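Local coordinates for protein putative polysaccharide deacetylase (Bdellovibrio bacteriovorus HD100, PDB 5JP6) that probably removes acetyl groups from peptidoglycan as a zinc-binding carbohydrate esterase of family CE4 in a predatory bacterium, at residues 171-176 against 347-352; 194-199 against 357-362. The protein carries 1 engineered substitution. All blocks are in the same frame, centred on the assembly; numbering follows the deposited sequence. Where two conformers were deposited one is given.

Contact 1 of 2, residues 171-176 against 347-352; sequences VVLTFD and QFLREL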
loop_
_atom_site.group_PDB
_atom_site.type_symbol
_atom_site.label_atom_id
_atom_site.label_comp_id
_atom_site.label_asym_id
_atom_site.label_seq_id
_atom_site.Cartn_x
_atom_site.Cartn_y
_atom_site.Cartn_z
ATOM N N VAL A 171 12.359 -13.190 4.887
ATOM C CA VAL A 171 11.127 -12.420 4.834
ATOM C C VAL A 171 10.782 -12.057 3.398
ATOM O O VAL A 171 11.659 -11.828 2.554
ATOM C CB VAL A 171 11.154 -11.173 5.718
ATOM C CG1 VAL A 171 11.315 -11.541 7.178
ATOM C CG2 VAL A 171 12.259 -10.219 5.292
ATOM N N VAL A 172 9.485 -12.063 3.133
ATOM C CA VAL A 172 8.927 -11.692 1.839
ATOM C C VAL A 172 8.253 -10.344 2.031
ATOM O O VAL A 172 7.394 -10.188 2.888
ATOM C CB VAL A 172 7.881 -12.718 1.353
ATOM C CG1 VAL A 172 7.346 -12.374 -0.025
ATOM C CG2 VAL A 172 8.417 -14.117 1.355
ATOM N N LEU A 173 8.697 -9.378 1.255
ATOM C CA LEU A 173 8.155 -8.057 1.374
ATOM C C LEU A 173 6.999 -7.842 0.397
ATOM O O LEU A 173 7.153 -8.064 -0.819
ATOM C CB LEU A 173 9.242 -7.030 1.102
ATOM C CG LEU A 173 10.493 -7.140 1.990
ATOM C CD1 LEU A 173 11.410 -5.987 1.696
ATOM C CD2 LEU A 173 10.151 -7.237 3.487
ATOM N N THR A 174 5.835 -7.468 0.921
ATOM C CA THR A 174 4.655 -7.299 0.116
ATOM C C THR A 174 4.009 -5.950 0.310
ATOM O O THR A 174 4.000 -5.390 1.417
ATOM C CB THR A 174 3.658 -8.467 0.305
ATOM O OG1 THR A 174 2.933 -8.324 1.543
ATOM C CG2 THR A 174 4.324 -9.809 0.249
ATOM N N PHE A 175 3.508 -5.418 -0.798
ATOM C CA PHE A 175 2.993 -4.051 -0.830
ATOM C C PHE A 175 1.614 -4.045 -1.471
ATOM O O PHE A 175 1.468 -4.420 -2.637
ATOM C CB PHE A 175 3.923 -3.149 -1.651
ATOM C CG PHE A 175 5.279 -2.954 -1.015
ATOM C CD1 PHE A 175 5.485 -1.969 -0.085
ATOM C CD2 PHE A 175 6.319 -3.790 -1.345
ATOM C CE1 PHE A 175 6.717 -1.821 0.522
ATOM C CE2 PHE A 175 7.562 -3.647 -0.745
ATOM C CZ PHE A 175 7.748 -2.660 0.202
ATOM N N ASP A 176 0.632 -3.583 -0.703
ATOM C CA ASP A 176 -0.759 -3.482 -1.177
ATOM C C ASP A 176 -1.176 -2.089 -1.588
ATOM O O ASP A 176 -0.738 -1.110 -0.973
ATOM C CB ASP A 176 -1.717 -3.906 -0.054
ATOM C CG ASP A 176 -1.771 -5.381 0.174
ATOM O OD1 ASP A 176 -1.007 -6.158 -0.445
ATOM O OD2 ASP A 176 -2.630 -5.791 1.000
ATOM N N GLN A 347 15.907 2.533 5.555
ATOM C CA GLN A 347 16.300 2.255 6.910
ATOM C C GLN A 347 15.852 0.811 7.313
ATOM O O GLN A 347 16.591 0.037 7.967
ATOM C CB GLN A 347 15.713 3.291 7.845
ATOM C CG GLN A 347 16.216 3.134 9.273
ATOM C CD GLN A 347 17.561 3.826 9.508
ATOM O OE1 GLN A 347 17.644 5.017 9.367
ATOM N NE2 GLN A 347 18.605 3.078 9.790
ATOM N N PHE A 348 14.644 0.444 6.907
ATOM C CA PHE A 348 14.095 -0.876 7.172
ATOM C C PHE A 348 14.960 -1.957 6.547
ATOM O O PHE A 348 15.281 -2.957 7.175
ATOM C CB PHE A 348 12.655 -0.969 6.657
ATOM C CG PHE A 348 12.066 -2.341 6.751
ATOM C CD1 PHE A 348 11.734 -2.880 7.969
ATOM C CD2 PHE A 348 11.873 -3.130 5.616
ATOM C CE1 PHE A 348 11.173 -4.146 8.067
ATOM C CE2 PHE A 348 11.353 -4.402 5.724
ATOM C CZ PHE A 348 10.997 -4.901 6.940
ATOM N N LEU A 349 15.303 -1.754 5.280
ATOM C CA LEU A 349 16.128 -2.702 4.576
ATOM C C LEU A 349 17.510 -2.869 5.228
ATOM O O LEU A 349 18.010 -3.980 5.335
ATOM C CB LEU A 349 16.213 -2.317 3.104
ATOM C CG LEU A 349 14.884 -2.361 2.319
ATOM C CD1 LEU A 349 15.012 -1.657 0.972
ATOM C CD2 LEU A 349 14.388 -3.779 2.185
ATOM N N ARG A 350 18.110 -1.758 5.633
ATOM C CA ARG A 350 19.384 -1.821 6.325
ATOM C C ARG A 350 19.256 -2.601 7.630
ATOM O O ARG A 350 20.114 -3.432 7.938
ATOM C CB ARG A 350 19.953 -0.412 6.542
ATOM C CG ARG A 350 21.259 -0.346 7.355
ATOM C CD ARG A 350 22.445 -1.136 6.803
ATOM N NE ARG A 350 23.492 -1.367 7.810
ATOM C CZ ARG A 350 24.508 -0.558 8.092
ATOM N NH1 ARG A 350 24.695 0.584 7.446
ATOM N NH2 ARG A 350 25.367 -0.913 9.038
ATOM N N GLU A 351 18.192 -2.362 8.388
ATOM C CA GLU A 351 17.997 -3.120 9.641
ATOM C C GLU A 351 17.747 -4.616 9.382
ATOM O O GLU A 351 18.277 -5.425 10.136
ATOM C CB GLU A 351 16.901 -2.520 10.486
ATOM C CG GLU A 351 17.367 -1.323 11.284
ATOM C CD GLU A 351 18.458 -1.737 12.275
ATOM O OE1 GLU A 351 18.217 -2.690 13.071
ATOM O OE2 GLU A 351 19.549 -1.142 12.211
ATOM N N LEU A 352 16.985 -4.992 8.347
ATOM C CA LEU A 352 16.824 -6.429 8.009
ATOM C C LEU A 352 18.229 -7.014 7.822
ATOM O O LEU A 352 18.547 -8.096 8.343
ATOM C CB LEU A 352 16.002 -6.651 6.753
ATOM C CG LEU A 352 14.509 -6.482 6.815
ATOM C CD1 LEU A 352 13.918 -6.774 5.444
ATOM C CD2 LEU A 352 13.894 -7.346 7.893
#
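Val171 and Leu173 pack against Phe348, Leu349 and Leu352 in a buried, purely apolar contact between an inner strand of the sheet and a helix lying over it. Strand 171-176 and helix 347-352 run antiparallel at 171°, their axes 12.3 Å apart, so side chains alone bridge the gap and no hydrogen bond passes between them. Leu173 does most of the work because its two methyls diverge, one to Leu349 and the other to Phe348, with Leu352 a little farther off. Its CD1 meets Leu349 CD2 at 3.7 Å, while its CD2 lies in the plane of the Phe348 ring, at the edge, 3.8 Å from CE2. One face of that ring is covered near its rim by CG of Leu352, one helical turn on. Leu352 also extends CD1 tip to tip toward Val171 CG2, at 3.8 Å; this methyl of Val171 sits between the backbone N and the carbonyl carbon (chi1 of CG1 -62°). Branched aliphatic chains suit the strand, since their methyls can meet the ring edge and the leucine methyls without any polar group to satisfy. The alternate residues face the other side: Thr174 OG1 is hydrogen-bonded to Val332 O, and Asp176, a zinc ligand in a structure of this protein, makes a salt bridge with Arg277. Helix 339-354 links strands 330-335 and 358-364, which flank strand 170-176 and run parallel to it: a beta-alpha-beta crossover over a central strand, in the NodB homology fold.

Contact 2 of 2, residues 194-199 against 357-362; sequences VNAKAM and YSVVLL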
loop_
_atom_site.group_PDB
_atom_site.type_symbol
_atom_site.label_atom_id
_atom_site.label_comp_id
_atom_site.label_asym_id
_atom_site.label_seq_id
_atom_site.Cartn_x
_atom_site.Cartn_y
_atom_site.Cartn_z
ATOM N N VAL A 194 19.566 -2.251 -2.982
ATOM C CA VAL A 194 20.062 -3.373 -2.189
ATOM C C VAL A 194 19.705 -4.743 -2.804
ATOM O O VAL A 194 19.813 -5.789 -2.143
ATOM C CB VAL A 194 19.592 -3.256 -0.721
ATOM C CG1 VAL A 194 20.125 -1.977 -0.095
ATOM C CG2 VAL A 194 18.062 -3.357 -0.606
ATOM N N ASN A 195 19.265 -4.733 -4.062
ATOM C CA ASN A 195 18.930 -5.973 -4.800
ATOM C C ASN A 195 17.788 -6.747 -4.174
ATOM O O ASN A 195 17.737 -7.944 -4.314
ATOM C CB ASN A 195 20.150 -6.863 -4.973
ATOM C CG ASN A 195 19.918 -8.014 -5.915
ATOM O OD1 ASN A 195 19.382 -7.826 -7.007
ATOM N ND2 ASN A 195 20.296 -9.222 -5.500
ATOM N N ALA A 196 16.870 -6.049 -3.505
ATOM C CA ALA A 196 15.695 -6.692 -2.941
ATOM C C ALA A 196 14.565 -6.731 -3.952
ATOM O O ALA A 196 14.311 -5.740 -4.645
ATOM C CB ALA A 196 15.213 -5.991 -1.682
ATOM N N LYS A 197 13.865 -7.864 -4.004
ATOM C CA LYS A 197 12.666 -7.982 -4.837
ATOM C C LYS A 197 11.482 -8.093 -3.892
ATOM O O LYS A 197 11.624 -8.518 -2.753
ATOM C CB LYS A 197 12.757 -9.212 -5.737
ATOM C CG LYS A 197 13.967 -9.206 -6.652
ATOM C CD LYS A 197 13.929 -8.056 -7.642
ATOM C CE LYS A 197 15.094 -8.141 -8.634
ATOM N NZ LYS A 197 16.444 -8.046 -7.968
ATOM N N ALA A 198 10.306 -7.749 -4.396
ATOM C CA ALA A 198 9.083 -7.714 -3.590
ATOM C C ALA A 198 7.870 -8.122 -4.405
ATOM O O ALA A 198 7.928 -8.216 -5.622
ATOM C CB ALA A 198 8.884 -6.301 -3.021
ATOM N N MET A 199 6.765 -8.364 -3.689
ATOM C CA MET A 199 5.521 -8.730 -4.295
ATOM C C MET A 199 4.582 -7.475 -4.151
ATOM O O MET A 199 4.401 -6.956 -3.034
ATOM C CB MET A 199 4.899 -9.987 -3.666
ATOM C CG MET A 199 5.793 -11.186 -3.595
ATOM S SD MET A 199 4.984 -12.552 -2.798
ATOM C CE MET A 199 3.963 -13.149 -4.145
ATOM N N TYR A 357 18.579 -10.997 8.415
ATOM C CA TYR A 357 17.448 -11.449 7.620
ATOM C C TYR A 357 17.814 -11.349 6.099
ATOM O O TYR A 357 18.649 -10.510 5.689
ATOM C CB TYR A 357 16.135 -10.695 8.008
ATOM C CG TYR A 357 15.592 -11.040 9.377
ATOM C CD1 TYR A 357 16.029 -10.370 10.525
ATOM C CD2 TYR A 357 14.653 -12.058 9.552
ATOM C CE1 TYR A 357 15.572 -10.736 11.767
ATOM C CE2 TYR A 357 14.217 -12.404 10.814
ATOM C CZ TYR A 357 14.693 -11.756 11.914
ATOM O OH TYR A 357 14.221 -12.085 13.177
ATOM N N SER A 358 17.187 -12.206 5.285
ATOM C CA SER A 358 17.315 -12.170 3.842
ATOM C C SER A 358 15.925 -11.977 3.204
ATOM O O SER A 358 14.924 -12.445 3.724
ATOM C CB SER A 358 17.909 -13.487 3.334
ATOM O OG SER A 358 19.147 -13.723 3.948
ATOM N N VAL A 359 15.869 -11.249 2.080
ATOM C CA VAL A 359 14.645 -10.980 1.400
ATOM C C VAL A 359 14.381 -12.014 0.304
ATOM O O VAL A 359 15.248 -12.280 -0.526
ATOM C CB VAL A 359 14.617 -9.557 0.810
ATOM C CG1 VAL A 359 13.356 -9.339 -0.041
ATOM C CG2 VAL A 359 14.684 -8.519 1.931
ATOM N N VAL A 360 13.190 -12.606 0.333
ATOM C CA VAL A 360 12.798 -13.657 -0.612
ATOM C C VAL A 360 11.665 -13.181 -1.492
ATOM O O VAL A 360 10.693 -12.607 -1.003
ATOM C CB VAL A 360 12.312 -14.907 0.151
ATOM C CG1 VAL A 360 11.709 -15.936 -0.771
ATOM C CG2 VAL A 360 13.477 -15.500 0.941
ATOM N N LEU A 361 11.759 -13.505 -2.781
ATOM C CA LEU A 361 10.656 -13.306 -3.693
ATOM C C LEU A 361 9.952 -14.639 -3.926
ATOM O O LEU A 361 10.612 -15.631 -4.231
ATOM C CB LEU A 361 11.148 -12.782 -5.043
ATOM C CG LEU A 361 10.079 -12.436 -6.065
ATOM C CD1 LEU A 361 9.217 -11.307 -5.604
ATOM C CD2 LEU A 361 10.754 -12.135 -7.406
ATOM N N LEU A 362 8.626 -14.667 -3.766
ATOM C CA LEU A 362 7.860 -15.876 -4.107
ATOM C C LEU A 362 7.249 -15.634 -5.488
ATOM O O LEU A 362 6.717 -14.544 -5.758
ATOM C CB LEU A 362 6.746 -16.145 -3.082
ATOM C CG LEU A 362 7.213 -16.358 -1.647
ATOM C CD1 LEU A 362 6.006 -16.498 -0.722
ATOM C CD2 LEU A 362 8.134 -17.562 -1.548
HETATM O O HOH W 1 10.050 -10.015 -1.113
HETATM O O HOH W 2 14.790 -10.805 -3.230
#
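Leu361 packs its CB and CD2 against Lys197 CB and its CD1 against the carbonyl of Ala198, joining strand 358-364 to the loop that leads from helix 183-193 into strand 199-202. Its CB rests 4.0 Å from Lys197 CB. CG is anti to the backbone N (chi1 -176°), and from there the two methyls part: CD2 stays beside Lys197 CB, whereas CD1 presses on Ala198 O at 3.3 Å and also reaches Met199 CG. Lysine suits this edge because its aliphatic root is covered while the rest of its chain leads away. Farther back, the small CB of Ala196 meets Val359 CG1 at 4.2 Å, a methyl that also touches Lys197 O. At the other end Met199 crosses Leu362, with SD 4.0 Å from Leu362 CB. The Met199 chain bends at chi3 (79°), and CE lies 3.5 Å from Leu362 O, a buried oxygen without a hydrogen-bond partner in the model.

No direct hydrogen bond joins the two backbones; two waters do so instead. One donates to Lys197 O and to Val360 O, the latter at 2.7 Å, which uses both of its protons. The other accepts from Lys197 N and donates to Val359 O at 3.1 Å. The chemistry is therefore mixed: aliphatic groups fill the gap between chains that are not paired as strands, and two waters bridge Lys197 to Val359 and Val360, while Leu362 O, faced by the methionine methyl, stays without a partner.

In the fold
After the N-terminal helices and two short strands, the chain enters strand 170-176, then helix 183-193 and the loop at 194-199. The chain then runs through most of the remaining sheet before helix 339-354 returns to strand 170-176, closing contact 1 over 170 intervening residues. Strand 358-364 follows directly and closes contact 2 over 157. The segments alternate, so the two loops cross rather than nest. Their centres are 8 Å apart, and strand 170-176 bonds to both sides of contact 2: probable hydrogen bonds join Val171 O to Val360 N and Phe175 N to Met199 O. Together they tie helix 339-354 and strand 358-364, the last of the chain, to strand 170-176 and to the loop leading into strand 199-202.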